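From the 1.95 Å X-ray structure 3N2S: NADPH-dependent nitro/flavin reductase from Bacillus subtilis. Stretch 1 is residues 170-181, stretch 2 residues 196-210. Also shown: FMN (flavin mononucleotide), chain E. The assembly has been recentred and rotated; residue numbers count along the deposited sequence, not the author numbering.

Stretch 1, residues 170-181: SGKKPRLPKQAV
Stretch 2 (196-210) HTMNTYDKTISDYYR

Residues 170-181 lie along one side of the helix 196-210, running antiparallel to it: Pro174 lies beside Ile205 (CA to CA 7.2 Å), Leu176 beside Tyr201 (6.3 Å) and Ala180 beside Thr197 (6.3 Å). The stretch begins with Ser170 (55°/-145°) and Gly171 (-155°/162°). From Lys172 to Pro177 it is an extended, open strap, with phi between -50° and -105° and psi between 128° and 162°. At Lys178 it turns to helical angles (-45°/-50°), and Ala180 N bonds to Pro177 O at 3.0 Å. The helix is regular, phi near -63° and psi near -44°, with i to i-4 bonds of 2.9-3.1 Å. Together the stretches bury 628 Å².

The helix offers a ridge of side chains, Thr197, Tyr201, Thr204 and Tyr208, whose CA-to-CB bonds all point toward the strap. Both tyrosines have chi1 t (-168° and 175°) and reach the strap backbone. Pro174 O lies at the edge of the buried Tyr201 ring, near its plane, where Tyr201 OH donates a hydrogen bond to it at 2.8 Å. Leu176 CA sits over one face of the same ring, 3.8 Å from the centroid of Tyr201 and 15° off the normal, so the strap backbone itself packs against the aromatic surface. The Leu176 side chain (m, t) starts sideways but brings CD2 to 3.5 Å from Tyr201 CD2 and 3.9 Å from SE of selenomethionine Met198, whose m, m, m chain curls back although its CB points away. Pro177, CB toward the helix, places CD 3.8 Å from Tyr201 CB.

Pro174 is the other principal bump, with 87 Å² covered. Its CD lies over the Tyr208 face, 3.9 Å from the ring centroid and 20° off the normal, while its CB approaches Thr204 CG2 at 3.9 Å and Ile205 CD1 at 4.0 Å. The compact pyrrolidine thus nests among an aromatic face and two methyl groups. Tyr208 OH extends to 3.2 Å from Lys172 O and 3.8 Å from Lys173 CG. Gly171 skirts this hydroxyl, its O lying 4.1 Å from Tyr208 OH.

At the other end Thr197 (chi1 p) sets CG2 3.4 Å from Gln179 CG and OG1 4.4 Å from Ala180 CB. Gln179 (p, m) folds its chain nearer the helix.

Lys173 and Arg175, flanking Pro174, bind the flavin mononucleotide. Arg175, CB away from the helix (m, m, t), grips FMN O1P through NH1 (2.8 Å) and NH2 (2.7 Å), and Lys173 NZ donates to FMN O4' at 2.8 Å, its CE passing 4.0 Å from Tyr209 OH.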

ATOM      1  N   SER A 170     -16.215   2.334 -18.572  1.00 26.95           N
ATOM      2  CA  SER A 170     -15.339   1.230 -18.965  1.00 25.03           C
ATOM      3  C   SER A 170     -15.947  -0.126 -18.495  1.00 26.59           C
ATOM      4  O   SER A 170     -17.173  -0.277 -18.455  1.00 25.03           O
ATOM      5  CB  SER A 170     -13.918   1.471 -18.429  1.00 26.26           C
ATOM      6  OG  SER A 170     -13.004   0.446 -18.779  1.00 23.16           O
ATOM      7  N   GLY A 171     -15.098  -1.066 -18.115  1.00 21.21           N
ATOM      8  CA  GLY A 171     -15.522  -2.377 -17.637  1.00 19.93           C
ATOM      9  C   GLY A 171     -14.491  -3.002 -16.726  1.00 21.23           C
ATOM     10  O   GLY A 171     -13.319  -2.602 -16.735  1.00 19.25           O
ATOM     11  N   LYS A 172     -14.915  -3.991 -15.953  1.00 18.30           N
ATOM     12  CA  LYS A 172     -14.043  -4.699 -15.007  1.00 17.89           C
ATOM     13  C   LYS A 172     -13.053  -5.613 -15.701  1.00 21.86           C
ATOM     14  O   LYS A 172     -13.371  -6.179 -16.745  1.00 21.23           O
ATOM     15  CB  LYS A 172     -14.866  -5.505 -13.995  1.00 19.66           C
ATOM     16  CG  LYS A 172     -15.516  -4.672 -12.896  1.00 20.12           C
ATOM     17  CD  LYS A 172     -16.658  -5.411 -12.189  1.00 26.64           C
ATOM     18  CE  LYS A 172     -16.200  -6.592 -11.358  1.00 43.17           C
ATOM     19  NZ  LYS A 172     -17.299  -7.136 -10.519  1.00 53.23           N
ATOM     20  N   LYS A 173     -11.855  -5.752 -15.127  1.00 16.89           N
ATOM     21  CA  LYS A 173     -10.803  -6.629 -15.624  1.00 16.54           C
ATOM     22  C   LYS A 173     -10.727  -7.851 -14.719  1.00 16.82           C
ATOM     23  O   LYS A 173     -10.614  -7.689 -13.507  1.00 13.70           O
ATOM     24  CB  LYS A 173      -9.452  -5.889 -15.626  1.00 19.53           C
ATOM     25  CG  LYS A 173      -9.173  -5.149 -16.909  1.00 28.76           C
ATOM     26  CD  LYS A 173      -7.865  -4.414 -16.742  1.00 30.10           C
ATOM     27  CE  LYS A 173      -6.886  -4.713 -17.826  1.00 32.66           C
ATOM     28  NZ  LYS A 173      -5.636  -3.985 -17.599  1.00 34.66           N
ATOM     29  N   PRO A 174     -10.781  -9.089 -15.260  1.00 15.33           N
ATOM     30  CA  PRO A 174     -10.724 -10.272 -14.379  1.00 15.75           C
ATOM     31  C   PRO A 174      -9.406 -10.374 -13.617  1.00 17.71           C
ATOM     32  O   PRO A 174      -8.341 -10.033 -14.135  1.00 15.26           O
ATOM     33  CB  PRO A 174     -10.887 -11.453 -15.346  1.00 18.01           C
ATOM     34  CG  PRO A 174     -11.530 -10.868 -16.568  1.00 21.93           C
ATOM     35  CD  PRO A 174     -10.920  -9.482 -16.672  1.00 17.42           C
ATOM     36  N   ARG A 175      -9.501 -10.833 -12.380  1.00 14.24           N
ATOM     37  CA  ARG A 175      -8.357 -11.020 -11.508  1.00 14.16           C
ATOM     38  C   ARG A 175      -7.946 -12.485 -11.529  1.00 15.93           C
ATOM     39  O   ARG A 175      -8.748 -13.342 -11.911  1.00 13.22           O
ATOM     40  CB  ARG A 175      -8.724 -10.597 -10.071  1.00 11.52           C
ATOM     41  CG  ARG A 175      -8.938  -9.076  -9.925  1.00 13.85           C
ATOM     42  CD  ARG A 175      -7.674  -8.273 -10.274  1.00 12.81           C
ATOM     43  NE  ARG A 175      -7.779  -6.865  -9.877  1.00 15.14           N
ATOM     44  CZ  ARG A 175      -8.126  -5.879 -10.694  1.00 18.03           C
ATOM     45  NH1 ARG A 175      -8.460  -6.135 -11.950  1.00 16.30           N
ATOM     46  NH2 ARG A 175      -8.144  -4.625 -10.261  1.00  8.51           N
ATOM     47  N   LEU A 176      -6.705 -12.765 -11.097  1.00 12.45           N
ATOM     48  CA  LEU A 176      -6.187 -14.133 -10.992  1.00 11.63           C
ATOM     49  C   LEU A 176      -7.163 -15.031 -10.243  1.00 15.66           C
ATOM     50  O   LEU A 176      -7.831 -14.569  -9.307  1.00 14.16           O
ATOM     51  CB  LEU A 176      -4.863 -14.135 -10.197  1.00 11.39           C
ATOM     52  CG  LEU A 176      -3.582 -13.732 -10.973  1.00 15.66           C
ATOM     53  CD1 LEU A 176      -2.510 -13.235  -9.993  1.00 15.73           C
ATOM     54  CD2 LEU A 176      -3.022 -14.916 -11.784  1.00 20.68           C
ATOM     55  N   PRO A 177      -7.234 -16.337 -10.581  1.00 13.89           N
ATOM     56  CA  PRO A 177      -8.091 -17.240  -9.792  1.00 14.23           C
ATOM     57  C   PRO A 177      -7.663 -17.173  -8.335  1.00 18.22           C
ATOM     58  O   PRO A 177      -6.479 -16.975  -8.051  1.00 16.23           O
ATOM     59  CB  PRO A 177      -7.774 -18.621 -10.388  1.00 15.54           C
ATOM     60  CG  PRO A 177      -7.408 -18.307 -11.817  1.00 19.02           C
ATOM     61  CD  PRO A 177      -6.553 -17.069 -11.670  1.00 14.67           C
ATOM     62  N   LYS A 178      -8.621 -17.288  -7.414  1.00 16.76           N
ATOM     63  CA  LYS A 178      -8.382 -17.260  -5.971  1.00 17.65           C
ATOM     64  C   LYS A 178      -7.183 -18.130  -5.547  1.00 21.20           C
ATOM     65  O   LYS A 178      -6.304 -17.652  -4.833  1.00 19.90           O
ATOM     66  CB  LYS A 178      -9.667 -17.683  -5.226  1.00 20.05           C
ATOM     67  CG  LYS A 178      -9.536 -17.781  -3.698  1.00 34.15           C
ATOM     68  CD  LYS A 178     -10.747 -18.495  -3.104  1.00 40.92           C
ATOM     69  CE  LYS A 178     -10.691 -18.597  -1.600  1.00 45.43           C
ATOM     70  NZ  LYS A 178     -11.875 -19.317  -1.071  1.00 41.73           N
ATOM     71  N   GLN A 179      -7.146 -19.390  -6.009  1.00 19.00           N
ATOM     72  CA  GLN A 179      -6.094 -20.339  -5.667  1.00 19.34           C
ATOM     73  C   GLN A 179      -4.660 -19.970  -6.158  1.00 23.06           C
ATOM     74  O   GLN A 179      -3.680 -20.522  -5.649  1.00 24.06           O
ATOM     75  CB  GLN A 179      -6.541 -21.784  -5.965  1.00 21.66           C
ATOM     76  CG  GLN A 179      -6.623 -22.165  -7.448  1.00 42.02           C
ATOM     77  CD  GLN A 179      -7.852 -21.803  -8.269  1.00 53.23           C
ATOM     78  OE1 GLN A 179      -7.950 -22.197  -9.445  1.00 49.10           O
ATOM     79  NE2 GLN A 179      -8.819 -21.073  -7.708  1.00 32.55           N
ATOM     80  N   ALA A 180      -4.536 -19.006  -7.104  1.00 15.69           N
ATOM     81  CA  ALA A 180      -3.221 -18.503  -7.509  1.00 15.51           C
ATOM     82  C   ALA A 180      -2.688 -17.516  -6.448  1.00 17.07           C
ATOM     83  O   ALA A 180      -1.484 -17.423  -6.243  1.00 16.35           O
ATOM     84  CB  ALA A 180      -3.313 -17.772  -8.841  1.00 16.73           C
ATOM     85  N   VAL A 181      -3.580 -16.731  -5.848  1.00 14.19           N
ATOM     86  CA  VAL A 181      -3.197 -15.666  -4.899  1.00 14.04           C
ATOM     87  C   VAL A 181      -3.266 -16.093  -3.441  1.00 18.28           C
ATOM     88  O   VAL A 181      -2.431 -15.665  -2.643  1.00 17.89           O
ATOM     89  CB  VAL A 181      -4.043 -14.396  -5.192  1.00 19.09           C
ATOM     90  CG1 VAL A 181      -3.885 -13.325  -4.110  1.00 20.04           C
ATOM     91  CG2 VAL A 181      -3.687 -13.822  -6.556  1.00 18.69           C
ATOM     92  N   HIS A 196      -2.072 -25.257 -14.156  1.00 21.75           N
ATOM     93  CA  HIS A 196      -3.526 -25.343 -14.310  1.00 22.96           C
ATOM     94  C   HIS A 196      -4.170 -23.968 -14.081  1.00 22.33           C
ATOM     95  O   HIS A 196      -5.036 -23.565 -14.853  1.00 19.83           O
ATOM     96  CB  HIS A 196      -4.108 -26.365 -13.314  1.00 26.07           C
ATOM     97  CG  HIS A 196      -5.582 -26.571 -13.441  1.00 32.42           C
ATOM     98  ND1 HIS A 196      -6.476 -26.010 -12.537  1.00 35.91           N
ATOM     99  CD2 HIS A 196      -6.278 -27.267 -14.367  1.00 35.97           C
ATOM    100  CE1 HIS A 196      -7.677 -26.381 -12.945  1.00 35.86           C
ATOM    101  NE2 HIS A 196      -7.608 -27.138 -14.044  1.00 36.29           N
ATOM    102  N   THR A 197      -3.764 -23.264 -13.008  1.00 17.88           N
ATOM    103  CA  THR A 197      -4.337 -21.951 -12.693  1.00 17.67           C
ATOM    104  C   THR A 197      -3.920 -20.906 -13.715  1.00 20.49           C
ATOM    105  O   THR A 197      -4.752 -20.111 -14.126  1.00 20.88           O
ATOM    106  CB  THR A 197      -4.010 -21.525 -11.243  1.00 25.28           C
ATOM    107  OG1 THR A 197      -2.606 -21.482 -11.087  1.00 34.14           O
ATOM    108  CG2 THR A 197      -4.596 -22.451 -10.213  1.00 20.05           C
HETATM  109  N   MSE A 198      -2.635 -20.904 -14.116  1.00 19.17           N
HETATM  110  CA  MSE A 198      -2.101 -19.955 -15.098  1.00 19.81           C
HETATM  111  C   MSE A 198      -2.671 -20.186 -16.497  1.00 20.94           C
HETATM  112  O   MSE A 198      -2.934 -19.213 -17.193  1.00 18.58           O
HETATM  113  CB  MSE A 198      -0.572 -19.925 -15.092  1.00 23.51           C
HETATM  114  CG  MSE A 198       0.011 -19.445 -13.739  1.00 33.23           C
HETATM  115 SE   MSE A 198      -0.717 -17.713 -13.104  1.00 44.79          SE
HETATM  116  CE  MSE A 198      -0.536 -16.790 -14.843  1.00 39.98           C
ATOM    117  N   ASN A 199      -2.898 -21.456 -16.890  1.00 18.05           N
ATOM    118  CA  ASN A 199      -3.519 -21.792 -18.178  1.00 18.07           C
ATOM    119  C   ASN A 199      -4.948 -21.296 -18.200  1.00 18.49           C
ATOM    120  O   ASN A 199      -5.373 -20.716 -19.198  1.00 16.04           O
ATOM    121  CB  ASN A 199      -3.506 -23.322 -18.433  1.00 21.30           C
ATOM    122  CG  ASN A 199      -2.217 -23.888 -18.970  1.00 44.29           C
ATOM    123  OD1 ASN A 199      -1.182 -23.224 -19.070  1.00 35.59           O
ATOM    124  ND2 ASN A 199      -2.258 -25.154 -19.320  1.00 44.32           N
ATOM    125  N   THR A 200      -5.696 -21.537 -17.106  1.00 17.43           N
ATOM    126  CA  THR A 200      -7.092 -21.108 -16.970  1.00 17.24           C
ATOM    127  C   THR A 200      -7.155 -19.574 -17.062  1.00 17.62           C
ATOM    128  O   THR A 200      -7.984 -19.046 -17.794  1.00 15.24           O
ATOM    129  CB  THR A 200      -7.679 -21.609 -15.633  1.00 25.74           C
ATOM    130  OG1 THR A 200      -7.603 -23.033 -15.618  1.00 25.16           O
ATOM    131  CG2 THR A 200      -9.125 -21.179 -15.422  1.00 25.44           C
ATOM    132  N   TYR A 201      -6.292 -18.879 -16.308  1.00 12.48           N
ATOM    133  CA  TYR A 201      -6.254 -17.414 -16.323  1.00 13.00           C
ATOM    134  C   TYR A 201      -5.891 -16.860 -17.680  1.00 16.81           C
ATOM    135  O   TYR A 201      -6.555 -15.939 -18.135  1.00 16.35           O
ATOM    136  CB  TYR A 201      -5.321 -16.862 -15.240  1.00 13.25           C
ATOM    137  CG  TYR A 201      -5.480 -15.371 -15.026  1.00 12.63           C
ATOM    138  CD1 TYR A 201      -6.738 -14.802 -14.833  1.00 13.52           C
ATOM    139  CD2 TYR A 201      -4.371 -14.542 -14.944  1.00 12.44           C
ATOM    140  CE1 TYR A 201      -6.882 -13.434 -14.585  1.00 13.90           C
ATOM    141  CE2 TYR A 201      -4.500 -13.179 -14.666  1.00 13.03           C
ATOM    142  CZ  TYR A 201      -5.754 -12.628 -14.492  1.00 15.36           C
ATOM    143  OH  TYR A 201      -5.863 -11.279 -14.253  1.00 14.61           O
ATOM    144  N   ASP A 202      -4.872 -17.434 -18.346  1.00 16.35           N
ATOM    145  CA  ASP A 202      -4.483 -16.995 -19.686  1.00 16.35           C
ATOM    146  C   ASP A 202      -5.636 -17.114 -20.700  1.00 18.72           C
ATOM    147  O   ASP A 202      -5.805 -16.230 -21.541  1.00 15.97           O
ATOM    148  CB  ASP A 202      -3.249 -17.762 -20.176  1.00 18.20           C
ATOM    149  CG  ASP A 202      -1.939 -17.156 -19.701  1.00 22.16           C
ATOM    150  OD1 ASP A 202      -1.955 -15.990 -19.230  1.00 21.31           O
ATOM    151  OD2 ASP A 202      -0.895 -17.798 -19.885  1.00 23.58           O
ATOM    152  N   LYS A 203      -6.448 -18.174 -20.581  1.00 16.83           N
ATOM    153  CA  LYS A 203      -7.620 -18.369 -21.455  1.00 16.33           C
ATOM    154  C   LYS A 203      -8.695 -17.307 -21.098  1.00 19.17           C
ATOM    155  O   LYS A 203      -9.281 -16.720 -22.002  1.00 20.11           O
ATOM    156  CB  LYS A 203      -8.176 -19.796 -21.297  1.00 18.18           C
ATOM    157  CG  LYS A 203      -9.305 -20.106 -22.286  1.00 29.16           C
ATOM    158  CD  LYS A 203      -9.972 -21.441 -21.972  1.00 40.65           C
ATOM    159  CE  LYS A 203     -11.176 -21.689 -22.850  1.00 43.28           C
ATOM    160  NZ  LYS A 203     -12.323 -20.791 -22.526  1.00 30.83           N
ATOM    161  N   THR A 204      -8.936 -17.061 -19.788  1.00 15.44           N
ATOM    162  CA  THR A 204      -9.903 -16.035 -19.325  1.00 14.87           C
ATOM    163  C   THR A 204      -9.521 -14.654 -19.904  1.00 17.12           C
ATOM    164  O   THR A 204     -10.375 -13.914 -20.393  1.00 16.11           O
ATOM    165  CB  THR A 204      -9.942 -15.971 -17.791  1.00 18.15           C
ATOM    166  OG1 THR A 204     -10.420 -17.201 -17.266  1.00 19.21           O
ATOM    167  CG2 THR A 204     -10.818 -14.821 -17.258  1.00 18.39           C
ATOM    168  N   ILE A 205      -8.226 -14.317 -19.845  1.00 13.48           N
ATOM    169  CA  ILE A 205      -7.749 -13.017 -20.328  1.00 13.00           C
ATOM    170  C   ILE A 205      -7.794 -12.901 -21.846  1.00 17.59           C
ATOM    171  O   ILE A 205      -8.230 -11.867 -22.364  1.00 17.52           O
ATOM    172  CB  ILE A 205      -6.365 -12.685 -19.693  1.00 14.51           C
ATOM    173  CG1 ILE A 205      -6.471 -12.541 -18.142  1.00 14.38           C
ATOM    174  CG2 ILE A 205      -5.732 -11.430 -20.311  1.00 16.23           C
ATOM    175  CD1 ILE A 205      -7.597 -11.608 -17.602  1.00 17.56           C
ATOM    176  N   SER A 206      -7.325 -13.946 -22.554  1.00 16.96           N
ATOM    177  CA  SER A 206      -7.371 -13.958 -24.020  1.00 18.36           C
ATOM    178  C   SER A 206      -8.833 -13.815 -24.489  1.00 23.36           C
ATOM    179  O   SER A 206      -9.117 -12.942 -25.324  1.00 22.05           O
ATOM    180  CB  SER A 206      -6.707 -15.211 -24.588  1.00 24.18           C
ATOM    181  OG  SER A 206      -7.360 -16.403 -24.201  1.00 38.96           O
ATOM    182  N   ASP A 207      -9.772 -14.578 -23.863  1.00 21.93           N
ATOM    183  CA  ASP A 207     -11.213 -14.475 -24.173  1.00 22.31           C
ATOM    184  C   ASP A 207     -11.737 -13.070 -23.887  1.00 27.17           C
ATOM    185  O   ASP A 207     -12.518 -12.529 -24.676  1.00 28.66           O
ATOM    186  CB  ASP A 207     -12.051 -15.493 -23.376  1.00 23.71           C
ATOM    187  CG  ASP A 207     -11.966 -16.957 -23.789  1.00 28.28           C
ATOM    188  OD1 ASP A 207     -12.506 -17.804 -23.052  1.00 29.52           O
ATOM    189  OD2 ASP A 207     -11.285 -17.261 -24.800  1.00 27.26           O
ATOM    190  N   TYR A 208     -11.315 -12.482 -22.757  1.00 22.42           N
ATOM    191  CA  TYR A 208     -11.699 -11.128 -22.362  1.00 21.99           C
ATOM    192  C   TYR A 208     -11.306 -10.106 -23.449  1.00 26.48           C
ATOM    193  O   TYR A 208     -12.144  -9.283 -23.846  1.00 25.84           O
ATOM    194  CB  TYR A 208     -11.062 -10.758 -21.007  1.00 23.19           C
ATOM    195  CG  TYR A 208     -11.304  -9.327 -20.592  1.00 26.20           C
ATOM    196  CD1 TYR A 208     -12.487  -8.959 -19.960  1.00 28.72           C
ATOM    197  CD2 TYR A 208     -10.373  -8.331 -20.871  1.00 27.07           C
ATOM    198  CE1 TYR A 208     -12.729  -7.640 -19.598  1.00 30.04           C
ATOM    199  CE2 TYR A 208     -10.609  -7.004 -20.523  1.00 28.84           C
ATOM    200  CZ  TYR A 208     -11.781  -6.669 -19.873  1.00 38.74           C
ATOM    201  OH  TYR A 208     -11.988  -5.372 -19.492  1.00 45.45           O
ATOM    202  N   TYR A 209     -10.041 -10.140 -23.907  1.00 23.25           N
ATOM    203  CA  TYR A 209      -9.593  -9.223 -24.957  1.00 23.87           C
ATOM    204  C   TYR A 209     -10.304  -9.447 -26.282  1.00 28.89           C
ATOM    205  O   TYR A 209     -10.642  -8.467 -26.946  1.00 29.10           O
ATOM    206  CB  TYR A 209      -8.070  -9.226 -25.128  1.00 25.04           C
ATOM    207  CG  TYR A 209      -7.338  -8.640 -23.945  1.00 27.43           C
ATOM    208  CD1 TYR A 209      -7.730  -7.427 -23.389  1.00 30.58           C
ATOM    209  CD2 TYR A 209      -6.236  -9.284 -23.394  1.00 29.02           C
ATOM    210  CE1 TYR A 209      -7.062  -6.881 -22.295  1.00 32.59           C
ATOM    211  CE2 TYR A 209      -5.543  -8.735 -22.313  1.00 30.16           C
ATOM    212  CZ  TYR A 209      -5.980  -7.550 -21.747  1.00 37.58           C
ATOM    213  OH  TYR A 209      -5.318  -6.992 -20.684  1.00 40.76           O
ATOM    214  N   ARG A 210     -10.530 -10.720 -26.659  1.00 26.15           N
ATOM    215  CA  ARG A 210     -11.253 -11.075 -27.885  1.00 27.09           C
ATOM    216  C   ARG A 210     -12.641 -10.443 -27.845  1.00 33.57           C
ATOM    217  O   ARG A 210     -12.993  -9.716 -28.773  1.00 34.19           O
ATOM    218  CB  ARG A 210     -11.350 -12.600 -28.034  1.00 28.99           C
ATOM    219  CG  ARG A 210     -11.361 -13.104 -29.482  1.00 36.09           C
ATOM    220  CD  ARG A 210     -11.403 -14.625 -29.592  1.00 40.93           C
ATOM    221  NE  ARG A 210     -10.375 -15.279 -28.774  1.00 50.12           N
ATOM    222  CZ  ARG A 210     -10.620 -15.934 -27.642  1.00 65.85           C
ATOM    223  NH1 ARG A 210     -11.867 -16.049 -27.190  1.00 61.64           N
ATOM    224  NH2 ARG A 210      -9.626 -16.478 -26.952  1.00 45.25           N
TER
HETATM  225  N1  FMN E 400      -3.010   2.917 -15.221  1.00 11.45           N
HETATM  226  C2  FMN E 400      -2.653   3.841 -16.152  1.00 11.84           C
HETATM  227  O2  FMN E 400      -3.390   4.078 -17.128  1.00 12.13           O
HETATM  228  N3  FMN E 400      -1.483   4.525 -16.039  1.00 11.57           N
HETATM  229  C4  FMN E 400      -0.565   4.423 -15.022  1.00 11.69           C
HETATM  230  O4  FMN E 400       0.479   5.085 -14.971  1.00 12.20           O
HETATM  231  C4A FMN E 400      -0.915   3.449 -13.964  1.00 11.22           C
HETATM  232  N5  FMN E 400      -0.144   3.314 -12.914  1.00 11.16           N
HETATM  233  C5A FMN E 400      -0.612   2.489 -11.869  1.00 11.25           C
HETATM  234  C6  FMN E 400       0.167   2.435 -10.683  1.00 11.52           C
HETATM  235  C7  FMN E 400      -0.281   1.733  -9.573  1.00 11.89           C
HETATM  236  C7M FMN E 400       0.527   1.788  -8.285  1.00 12.99           C
HETATM  237  C8  FMN E 400      -1.495   0.945  -9.662  1.00 12.05           C
HETATM  238  C8M FMN E 400      -1.976   0.120  -8.520  1.00 13.35           C
HETATM  239  C9  FMN E 400      -2.276   0.964 -10.855  1.00 11.75           C
HETATM  240  C9A FMN E 400      -1.851   1.709 -11.979  1.00 11.27           C
HETATM  241  N10 FMN E 400      -2.623   1.855 -13.161  1.00 11.16           N
HETATM  242  C10 FMN E 400      -2.254   2.711 -14.152  1.00 11.44           C
HETATM  243  C1' FMN E 400      -3.896   1.112 -13.288  1.00 11.28           C
HETATM  244  C2' FMN E 400      -3.600  -0.361 -13.603  1.00 11.32           C
HETATM  245  O2' FMN E 400      -3.243  -0.420 -14.920  1.00 10.83           O
HETATM  246  C3' FMN E 400      -4.905  -1.127 -13.404  1.00 11.82           C
HETATM  247  O3' FMN E 400      -5.249  -1.018 -11.990  1.00 12.78           O
HETATM  248  C4' FMN E 400      -4.800  -2.644 -13.882  1.00 12.64           C
HETATM  249  O4' FMN E 400      -4.818  -2.636 -15.323  1.00 13.83           O
HETATM  250  C5' FMN E 400      -6.076  -3.411 -13.439  1.00 12.92           C
HETATM  251  O5' FMN E 400      -7.212  -2.733 -14.052  1.00 12.55           O
HETATM  252  P   FMN E 400      -8.478  -2.235 -13.180  1.00 11.81           P
HETATM  253  O1P FMN E 400      -9.125  -3.422 -12.512  1.00 12.08           O
HETATM  254  O2P FMN E 400      -9.254  -1.526 -14.268  1.00 13.67           O
HETATM  255  O3P FMN E 400      -7.879  -1.179 -12.234  1.00 12.50           O